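Local atomic coordinates of PKS (Streptomyces sp. CNQ431, PDB entry 5YDA), a protein that serves as the acyltransferase domain of the splenocin polyketide synthase, accepting a broad range of acyl units and probably passing them on to an acyl carrier protein. Residues A[213-216]-A[217-221]; A[239-243]-A[244-248]; A[300-303]-A[304-307]. All blocks are in the same frame, centred on the assembly; numbering follows the deposited sequence.

Contact 1. Residues A[213-216]-A[217-221]; sequences MEID and EALPV
The carboxylates of Glu214 and Glu217 lie stacked, their planes only 15° apart, with Glu214 OE1 3.7 Å from Glu217 CD. Both chains run out extended beyond CG on the same side of the first helical turn, which brings two like charges together: Glu214 OE1 and Glu217 OE1 are 3.8 Å apart. The pair is probably tolerated because each acid has a partner elsewhere, Glu214 in a salt bridge with Arg319 and Glu217 OE2 in a hydrogen bond from the backbone N of Thr317. A water adds a further tie, giving a hydrogen to Glu217 OE2 at 2.6 Å while accepting one from the backbone N of Glu214.

Glu214 is the N-cap residue of helix 215-231, and its O accepts a hydrogen bond from Ala218 N at 2.8 Å. The next bond, from Leu219 N to Ile215 O at 3.0 Å, continues the alpha-helical pattern. Pro220 brings no N-H, so the helix kinks there; Pro220 CD sits 3.3 Å from Asp216 O.

On another side of the turn Ile215 and Leu219 cross obliquely. CG1 of Ile215 swings anti to the backbone N (chi1 180°), carrying CD1 to 4.0 Å from Leu219 CG. Met213, ahead of the cap, lays SD at 4.1 Å from Ala218 CB.

Around this helix start, Met213 and Ala218 pack on helix 201-210, Ile215 and Leu219 on Phe176 of helix 169-188, and Asp216 pairs with Arg143 of helix 135-152.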
ATOM      1  N   MET A 213     -13.186 -11.442  -4.184  1.00 27.00           N
ATOM      2  CA  MET A 213     -13.884 -11.681  -2.933  1.00 29.75           C
ATOM      3  C   MET A 213     -14.788 -10.497  -2.633  1.00 27.52           C
ATOM      4  O   MET A 213     -14.531  -9.376  -3.074  1.00 28.51           O
ATOM      5  CB  MET A 213     -12.915 -11.859  -1.750  1.00 27.04           C
ATOM      6  CG  MET A 213     -12.083 -13.101  -1.764  1.00 29.13           C
ATOM      7  SD  MET A 213     -10.767 -12.985  -0.521  1.00 27.53           S
ATOM      8  CE  MET A 213      -9.784 -14.354  -1.100  1.00 21.68           C
ATOM      9  N   GLU A 214     -15.825 -10.751  -1.846  1.00 24.04           N
ATOM     10  CA  GLU A 214     -16.653  -9.688  -1.300  1.00 32.11           C
ATOM     11  C   GLU A 214     -16.084  -9.283   0.050  1.00 28.23           C
ATOM     12  O   GLU A 214     -15.783 -10.150   0.883  1.00 25.11           O
ATOM     13  CB  GLU A 214     -18.107 -10.144  -1.158  1.00 28.91           C
ATOM     14  CG  GLU A 214     -18.706 -10.649  -2.464  1.00 34.38           C
ATOM     15  CD  GLU A 214     -20.107 -11.244  -2.297  1.00 43.86           C
ATOM     16  OE1 GLU A 214     -20.714 -11.083  -1.215  1.00 44.77           O
ATOM     17  OE2 GLU A 214     -20.596 -11.877  -3.261  1.00 46.34           O
ATOM     18  N   ILE A 215     -15.941  -7.970   0.266  1.00 27.11           N
ATOM     19  CA  ILE A 215     -15.272  -7.486   1.471  1.00 25.27           C
ATOM     20  C   ILE A 215     -15.961  -8.033   2.717  1.00 27.00           C
ATOM     21  O   ILE A 215     -15.295  -8.502   3.652  1.00 25.93           O
ATOM     22  CB  ILE A 215     -15.188  -5.939   1.470  1.00 30.42           C
ATOM     23  CG1 ILE A 215     -14.493  -5.428   2.730  1.00 28.05           C
ATOM     24  CG2 ILE A 215     -16.567  -5.281   1.347  1.00 27.10           C
ATOM     25  CD1 ILE A 215     -13.072  -5.938   2.909  1.00 27.06           C
ATOM     26  N   ASP A 216     -17.304  -8.047   2.730  1.00 23.40           N
ATOM     27  CA  ASP A 216     -18.021  -8.507   3.922  1.00 27.06           C
ATOM     28  C   ASP A 216     -17.766  -9.980   4.220  1.00 25.68           C
ATOM     29  O   ASP A 216     -17.745 -10.379   5.389  1.00 23.51           O
ATOM     30  CB  ASP A 216     -19.529  -8.277   3.769  1.00 27.50           C
ATOM     31  CG  ASP A 216     -19.919  -6.817   3.887  1.00 34.83           C
ATOM     32  OD1 ASP A 216     -19.024  -5.940   3.952  1.00 36.10           O
ATOM     33  OD2 ASP A 216     -21.132  -6.540   3.906  1.00 42.24           O
ATOM     34  N   GLU A 217     -17.605 -10.808   3.188  1.00 22.54           N
ATOM     35  CA  GLU A 217     -17.283 -12.209   3.430  1.00 25.78           C
ATOM     36  C   GLU A 217     -15.808 -12.402   3.767  1.00 24.77           C
ATOM     37  O   GLU A 217     -15.477 -13.289   4.561  1.00 24.01           O
ATOM     38  CB  GLU A 217     -17.633 -13.070   2.210  1.00 27.88           C
ATOM     39  CG  GLU A 217     -19.085 -13.016   1.758  1.00 30.67           C
ATOM     40  CD  GLU A 217     -19.359 -13.983   0.605  1.00 42.07           C
ATOM     41  OE1 GLU A 217     -20.503 -14.495   0.516  1.00 44.80           O
ATOM     42  OE2 GLU A 217     -18.427 -14.238  -0.206  1.00 36.93           O
ATOM     43  N   ALA A 218     -14.918 -11.587   3.177  1.00 20.61           N
ATOM     44  CA  ALA A 218     -13.480 -11.750   3.407  1.00 24.62           C
ATOM     45  C   ALA A 218     -13.091 -11.385   4.838  1.00 23.86           C
ATOM     46  O   ALA A 218     -12.277 -12.085   5.458  1.00 23.95           O
ATOM     47  CB  ALA A 218     -12.683 -10.910   2.416  1.00 21.54           C
ATOM     48  N   LEU A 219     -13.693 -10.323   5.394  1.00 22.87           N
ATOM     49  CA  LEU A 219     -13.316  -9.828   6.717  1.00 20.88           C
ATOM     50  C   LEU A 219     -13.205 -10.922   7.785  1.00 23.84           C
ATOM     51  O   LEU A 219     -12.131 -11.058   8.387  1.00 24.34           O
ATOM     52  CB  LEU A 219     -14.288  -8.724   7.135  1.00 18.68           C
ATOM     53  CG  LEU A 219     -14.106  -7.350   6.472  1.00 24.22           C
ATOM     54  CD1 LEU A 219     -15.330  -6.483   6.720  1.00 18.16           C
ATOM     55  CD2 LEU A 219     -12.846  -6.658   7.007  1.00 19.43           C
ATOM     56  N   PRO A 220     -14.234 -11.737   8.050  1.00 23.06           N
ATOM     57  CA  PRO A 220     -14.044 -12.768   9.087  1.00 22.63           C
ATOM     58  C   PRO A 220     -13.039 -13.845   8.688  1.00 20.10           C
ATOM     59  O   PRO A 220     -12.379 -14.406   9.566  1.00 22.92           O
ATOM     60  CB  PRO A 220     -15.460 -13.352   9.289  1.00 24.04           C
ATOM     61  CG  PRO A 220     -16.207 -13.019   8.044  1.00 24.75           C
ATOM     62  CD  PRO A 220     -15.576 -11.794   7.434  1.00 23.51           C
ATOM     63  N   VAL A 221     -12.882 -14.133   7.397  1.00 23.83           N
ATOM     64  CA  VAL A 221     -11.953 -15.180   6.971  1.00 21.63           C
ATOM     65  C   VAL A 221     -10.511 -14.732   7.178  1.00 23.76           C
ATOM     66  O   VAL A 221      -9.677 -15.481   7.708  1.00 21.69           O
ATOM     67  CB  VAL A 221     -12.209 -15.563   5.503  1.00 21.97           C
ATOM     68  CG1 VAL A 221     -11.098 -16.481   5.000  1.00 22.36           C
ATOM     69  CG2 VAL A 221     -13.570 -16.239   5.357  1.00 22.31           C
TER
HETATM   70  O   HOH W   1     -16.148 -13.427  -1.245  1.00 31.80           O

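Contact 2. Residues A[239-243]-A[244-248]; sequences VAACA and DTVLP
The start of the short helix 243-246, with Cys242 as its N-cap, follows the first strand of a small four-stranded antiparallel sheet whose strand order, 2-3-1-4, is that of the ferredoxin-like subdomain of acyltransferases. The chain leaves strand 235-239 through an inverse gamma turn centred on Ala240 and doubles back, so that Val239 and Val246 meet. Their side chains touch by one branch each, Val239 CG1 lying 3.8 Å from Val246 CG2. The CG1 of Val239 gets there by standing anti to its own N (chi1 -176°). Ala241 CB adds a looser approach to the same Val246 CG2, and Val246 also rests on Cys265 and Val267 of strand 264-269, so this branched side chain fastens the helix to the sheet.

At the cap, Cys242 SG sits between its backbone N and carbonyl carbon (chi1 66°), which puts it 3.6 Å from Thr245 OG1. Cys242 O is shared by two weak bonds, from Thr245 N at 3.0 Å and from Val246 N at 3.4 Å. A third weak bond joins Val246 N to Ala243 O.

A firmer grip comes one residue on, where Leu247 N gives its hydrogen to Ala243 O at 2.8 Å with an N-H...O angle of 161°, while Leu247 CB and CG each stand 3.5 Å from that same oxygen.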
ATOM      1  N   VAL A 239      15.969 -11.417   5.923  1.00 23.18           N
ATOM      2  CA  VAL A 239      17.380 -11.462   5.573  1.00 21.50           C
ATOM      3  C   VAL A 239      17.614 -10.507   4.415  1.00 25.64           C
ATOM      4  O   VAL A 239      16.958 -10.619   3.370  1.00 27.45           O
ATOM      5  CB  VAL A 239      17.831 -12.881   5.184  1.00 27.32           C
ATOM      6  CG1 VAL A 239      19.338 -12.896   4.913  1.00 20.97           C
ATOM      7  CG2 VAL A 239      17.441 -13.900   6.262  1.00 24.30           C
ATOM      8  N   ALA A 240      18.558  -9.580   4.601  1.00 22.81           N
ATOM      9  CA  ALA A 240      18.889  -8.558   3.609  1.00 24.64           C
ATOM     10  C   ALA A 240      19.947  -9.116   2.664  1.00 29.02           C
ATOM     11  O   ALA A 240      21.114  -8.738   2.685  1.00 36.91           O
ATOM     12  CB  ALA A 240      19.368  -7.283   4.291  1.00 23.29           C
ATOM     13  N   ALA A 241      19.515 -10.077   1.867  1.00 27.54           N
ATOM     14  CA  ALA A 241      20.341 -10.685   0.845  1.00 27.42           C
ATOM     15  C   ALA A 241      19.399 -11.415  -0.094  1.00 31.88           C
ATOM     16  O   ALA A 241      18.276 -11.764   0.279  1.00 28.73           O
ATOM     17  CB  ALA A 241      21.370 -11.641   1.436  1.00 27.46           C
ATOM     18  N   CYS A 242      19.861 -11.635  -1.315  1.00 30.42           N
ATOM     19  CA  CYS A 242      19.034 -12.284  -2.318  1.00 35.47           C
ATOM     20  C   CYS A 242      18.870 -13.761  -2.000  1.00 38.63           C
ATOM     21  O   CYS A 242      19.677 -14.370  -1.290  1.00 38.55           O
ATOM     22  CB  CYS A 242      19.633 -12.138  -3.704  1.00 39.73           C
ATOM     23  SG  CYS A 242      21.180 -12.998  -3.854  1.00 49.60           S
ATOM     24  N   ALA A 243      17.794 -14.332  -2.540  1.00 36.82           N
ATOM     25  CA  ALA A 243      17.426 -15.698  -2.198  1.00 41.87           C
ATOM     26  C   ALA A 243      18.527 -16.693  -2.544  1.00 44.40           C
ATOM     27  O   ALA A 243      18.695 -17.687  -1.829  1.00 43.01           O
ATOM     28  CB  ALA A 243      16.122 -16.065  -2.909  1.00 35.99           C
ATOM     29  N   ASP A 244      19.272 -16.455  -3.632  1.00 45.03           N
ATOM     30  CA  ASP A 244      20.348 -17.365  -4.030  1.00 44.79           C
ATOM     31  C   ASP A 244      21.394 -17.513  -2.930  1.00 45.29           C
ATOM     32  O   ASP A 244      21.940 -18.603  -2.724  1.00 50.98           O
ATOM     33  CB  ASP A 244      21.007 -16.873  -5.319  1.00 49.02           C
ATOM     34  CG  ASP A 244      20.169 -17.169  -6.551  1.00 60.78           C
ATOM     35  OD1 ASP A 244      20.472 -16.606  -7.628  1.00 64.77           O
ATOM     36  OD2 ASP A 244      19.209 -17.969  -6.443  1.00 59.50           O
ATOM     37  N   THR A 245      21.686 -16.432  -2.213  1.00 41.25           N
ATOM     38  CA  THR A 245      22.616 -16.516  -1.095  1.00 39.82           C
ATOM     39  C   THR A 245      22.002 -17.244   0.100  1.00 36.61           C
ATOM     40  O   THR A 245      22.718 -17.897   0.870  1.00 38.54           O
ATOM     41  CB  THR A 245      23.055 -15.099  -0.704  1.00 41.23           C
ATOM     42  OG1 THR A 245      23.766 -14.506  -1.798  1.00 43.60           O
ATOM     43  CG2 THR A 245      23.931 -15.113   0.543  1.00 35.83           C
ATOM     44  N   VAL A 246      20.690 -17.152   0.278  1.00 37.04           N
ATOM     45  CA  VAL A 246      20.076 -17.732   1.468  1.00 35.22           C
ATOM     46  C   VAL A 246      19.750 -19.211   1.275  1.00 31.99           C
ATOM     47  O   VAL A 246      19.901 -20.014   2.202  1.00 34.22           O
ATOM     48  CB  VAL A 246      18.827 -16.912   1.841  1.00 38.64           C
ATOM     49  CG1 VAL A 246      18.138 -17.515   3.038  1.00 29.87           C
ATOM     50  CG2 VAL A 246      19.230 -15.458   2.104  1.00 36.65           C
ATOM     51  N   LEU A 247      19.300 -19.597   0.082  1.00 34.89           N
ATOM     52  CA  LEU A 247      18.828 -20.965  -0.153  1.00 38.39           C
ATOM     53  C   LEU A 247      19.751 -22.051   0.392  1.00 37.06           C
ATOM     54  O   LEU A 247      19.256 -22.932   1.109  1.00 39.05           O
ATOM     55  CB  LEU A 247      18.578 -21.164  -1.658  1.00 40.01           C
ATOM     56  CG  LEU A 247      17.175 -20.830  -2.169  1.00 46.49           C
ATOM     57  CD1 LEU A 247      17.182 -20.572  -3.675  1.00 44.41           C
ATOM     58  CD2 LEU A 247      16.233 -21.969  -1.817  1.00 46.47           C
ATOM     59  N   PRO A 248      21.067 -22.052   0.126  1.00 34.54           N
ATOM     60  CA  PRO A 248      21.899 -23.160   0.625  1.00 33.87           C
ATOM     61  C   PRO A 248      21.949 -23.281   2.138  1.00 37.71           C
ATOM     62  O   PRO A 248      22.316 -24.356   2.628  1.00 41.43           O
ATOM     63  CB  PRO A 248      23.292 -22.863   0.045  1.00 32.42           C
ATOM     64  CG  PRO A 248      23.245 -21.459  -0.422  1.00 38.19           C
ATOM     65  CD  PRO A 248      21.828 -21.164  -0.774  1.00 34.07           C
TER

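Contact 3. Residues A[300-303]-A[304-307]; sequences HVLD and PILE
The Asp303 side chain lies alongside that of Leu306, both pointing the same way, and carboxylate OD1 comes to 3.7 Å from Leu306 CD1. That oxygen is also tied outward, in a salt bridge with Arg350 NE. The second flat group, the His300 imidazole, has Val301 CG2 3.8 Å above one face, offset toward the rim of the ring; its ND1 is hydrogen-bonded to Ser255 OG.

The residues form the passage from the 3-10 segment 300-302 into helix 306-313. From Leu302 to Leu306 the backbone turns tightly. Ile305 N donates to Leu302 O at 2.9 Å and Leu306 N to Asp303 O at 3.2 Å, both linking residues three apart. In each case the donor stands above the carbonyl plane, well off the lone pairs. Asp303 O takes a second hydrogen from a water at 2.6 Å, and the water in turn accepts one from Glu307 N, bridging residues four apart at the start of the helix. Pro304, which has no N-H to give, lies within this turn.

The apolar side of the turn belongs to Leu302, Ile305 and Leu306. With chi1 at 54°, Ile305 holds CG1 between its backbone N and carbonyl carbon, folding the chain back over the Leu302 carbonyl; CG1 is 3.2 Å from Leu302 O and CD1 is 3.9 Å from Leu302 CB.

These side chains join three elements: Leu302 and Ile305 lie on Ile229 and Leu228 near the end of helix 215-231, while Leu302 and Leu306 meet Thr349 and Arg350 at the end of helix 342-350.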
ATOM      1  N   HIS A 300       6.300 -24.690   6.469  1.00 31.12           N
ATOM      2  CA  HIS A 300       5.763 -25.975   6.900  1.00 32.77           C
ATOM      3  C   HIS A 300       5.070 -25.879   8.259  1.00 30.55           C
ATOM      4  O   HIS A 300       4.157 -26.663   8.543  1.00 34.98           O
ATOM      5  CB  HIS A 300       6.891 -27.002   6.955  1.00 30.77           C
ATOM      6  CG  HIS A 300       7.918 -26.679   7.987  1.00 32.05           C
ATOM      7  ND1 HIS A 300       8.930 -25.763   7.766  1.00 32.09           N
ATOM      8  CD2 HIS A 300       8.048 -27.087   9.272  1.00 27.11           C
ATOM      9  CE1 HIS A 300       9.660 -25.651   8.862  1.00 32.54           C
ATOM     10  NE2 HIS A 300       9.144 -26.440   9.793  1.00 33.95           N
ATOM     11  N   VAL A 301       5.454 -24.912   9.096  1.00 27.46           N
ATOM     12  CA  VAL A 301       4.815 -24.737  10.406  1.00 29.67           C
ATOM     13  C   VAL A 301       3.293 -24.585  10.294  1.00 28.38           C
ATOM     14  O   VAL A 301       2.558 -24.881  11.243  1.00 29.87           O
ATOM     15  CB  VAL A 301       5.445 -23.532  11.140  1.00 25.07           C
ATOM     16  CG1 VAL A 301       4.708 -23.234  12.439  1.00 23.12           C
ATOM     17  CG2 VAL A 301       6.930 -23.789  11.422  1.00 28.79           C
ATOM     18  N   LEU A 302       2.790 -24.126   9.149  1.00 29.38           N
ATOM     19  CA  LEU A 302       1.347 -23.962   9.010  1.00 31.85           C
ATOM     20  C   LEU A 302       0.619 -25.243   8.595  1.00 30.08           C
ATOM     21  O   LEU A 302      -0.615 -25.236   8.585  1.00 30.94           O
ATOM     22  CB  LEU A 302       1.028 -22.862   7.989  1.00 24.36           C
ATOM     23  CG  LEU A 302       1.506 -21.444   8.297  1.00 27.93           C
ATOM     24  CD1 LEU A 302       0.815 -20.478   7.356  1.00 25.61           C
ATOM     25  CD2 LEU A 302       1.267 -21.075   9.757  1.00 23.18           C
ATOM     26  N   ASP A 303       1.339 -26.317   8.239  1.00 30.26           N
ATOM     27  CA  ASP A 303       0.709 -27.543   7.737  1.00 35.93           C
ATOM     28  C   ASP A 303      -0.482 -28.015   8.570  1.00 35.00           C
ATOM     29  O   ASP A 303      -1.545 -28.266   7.983  1.00 32.31           O
ATOM     30  CB  ASP A 303       1.752 -28.664   7.623  1.00 31.80           C
ATOM     31  CG  ASP A 303       2.619 -28.537   6.387  1.00 36.70           C
ATOM     32  OD1 ASP A 303       2.227 -27.832   5.439  1.00 33.77           O
ATOM     33  OD2 ASP A 303       3.693 -29.172   6.350  1.00 38.81           O
ATOM     34  N   PRO A 304      -0.404 -28.117   9.904  1.00 33.24           N
ATOM     35  CA  PRO A 304      -1.571 -28.602  10.665  1.00 33.45           C
ATOM     36  C   PRO A 304      -2.851 -27.775  10.512  1.00 38.43           C
ATOM     37  O   PRO A 304      -3.926 -28.317  10.788  1.00 43.44           O
ATOM     38  CB  PRO A 304      -1.075 -28.581  12.122  1.00 29.14           C
ATOM     39  CG  PRO A 304       0.420 -28.699  12.024  1.00 26.93           C
ATOM     40  CD  PRO A 304       0.769 -27.913  10.783  1.00 34.68           C
ATOM     41  N   ILE A 305      -2.803 -26.502  10.101  1.00 32.94           N
ATOM     42  CA  ILE A 305      -4.024 -25.692  10.030  1.00 27.69           C
ATOM     43  C   ILE A 305      -4.496 -25.444   8.610  1.00 28.49           C
ATOM     44  O   ILE A 305      -5.484 -24.729   8.423  1.00 32.88           O
ATOM     45  CB  ILE A 305      -3.883 -24.355  10.787  1.00 31.55           C
ATOM     46  CG1 ILE A 305      -2.658 -23.551  10.320  1.00 28.58           C
ATOM     47  CG2 ILE A 305      -3.789 -24.612  12.279  1.00 31.82           C
ATOM     48  CD1 ILE A 305      -2.784 -22.833   8.950  1.00 23.78           C
ATOM     49  N   LEU A 306      -3.828 -26.008   7.601  1.00 29.15           N
ATOM     50  CA  LEU A 306      -4.199 -25.707   6.222  1.00 31.78           C
ATOM     51  C   LEU A 306      -5.617 -26.175   5.905  1.00 37.06           C
ATOM     52  O   LEU A 306      -6.409 -25.435   5.304  1.00 32.20           O
ATOM     53  CB  LEU A 306      -3.195 -26.345   5.257  1.00 30.51           C
ATOM     54  CG  LEU A 306      -1.791 -25.723   5.235  1.00 37.43           C
ATOM     55  CD1 LEU A 306      -0.922 -26.390   4.178  1.00 31.34           C
ATOM     56  CD2 LEU A 306      -1.872 -24.217   5.000  1.00 26.04           C
ATOM     57  N   GLU A 307      -5.951 -27.408   6.290  1.00 36.20           N
ATOM     58  CA  GLU A 307      -7.272 -27.945   5.963  1.00 45.19           C
ATOM     59  C   GLU A 307      -8.363 -27.206   6.724  1.00 35.16           C
ATOM     60  O   GLU A 307      -9.388 -26.819   6.146  1.00 36.66           O
ATOM     61  CB  GLU A 307      -7.324 -29.455   6.240  1.00 44.25           C
ATOM     62  CG  GLU A 307      -6.675 -30.303   5.157  1.00 41.77           C
ATOM     63  CD  GLU A 307      -7.565 -30.445   3.922  1.00 63.76           C
ATOM     64  OE1 GLU A 307      -7.938 -31.570   3.577  1.00 77.08           O
ATOM     65  OE2 GLU A 307      -7.888 -29.441   3.278  1.00 62.41           O
TER
HETATM   66  O   HOH W   2      -3.829 -29.320   7.439  1.00 43.03           O

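In the fold
Contacts 1, 2 and 3 come in that order along the chain, all within the acyltransferase domain, and each marks the start of a helix. Contact 1 begins helix 215-231; near the other end of that helix, Leu228 and Ile229 receive contact 3, so one helix connects two contacts whose centres are 22 Å apart. Contact 2 follows strand 235-239 of the four-stranded antiparallel sheet, and contact 3 comes after its edge strand 288-290; their centres lie 24 Å apart. Contacts 1 and 2, at 35 Å, are the most distant. None touches another. Along the chain, contact 1 precedes the small sheet, contact 2 lies after its first strand and contact 3 follows its last.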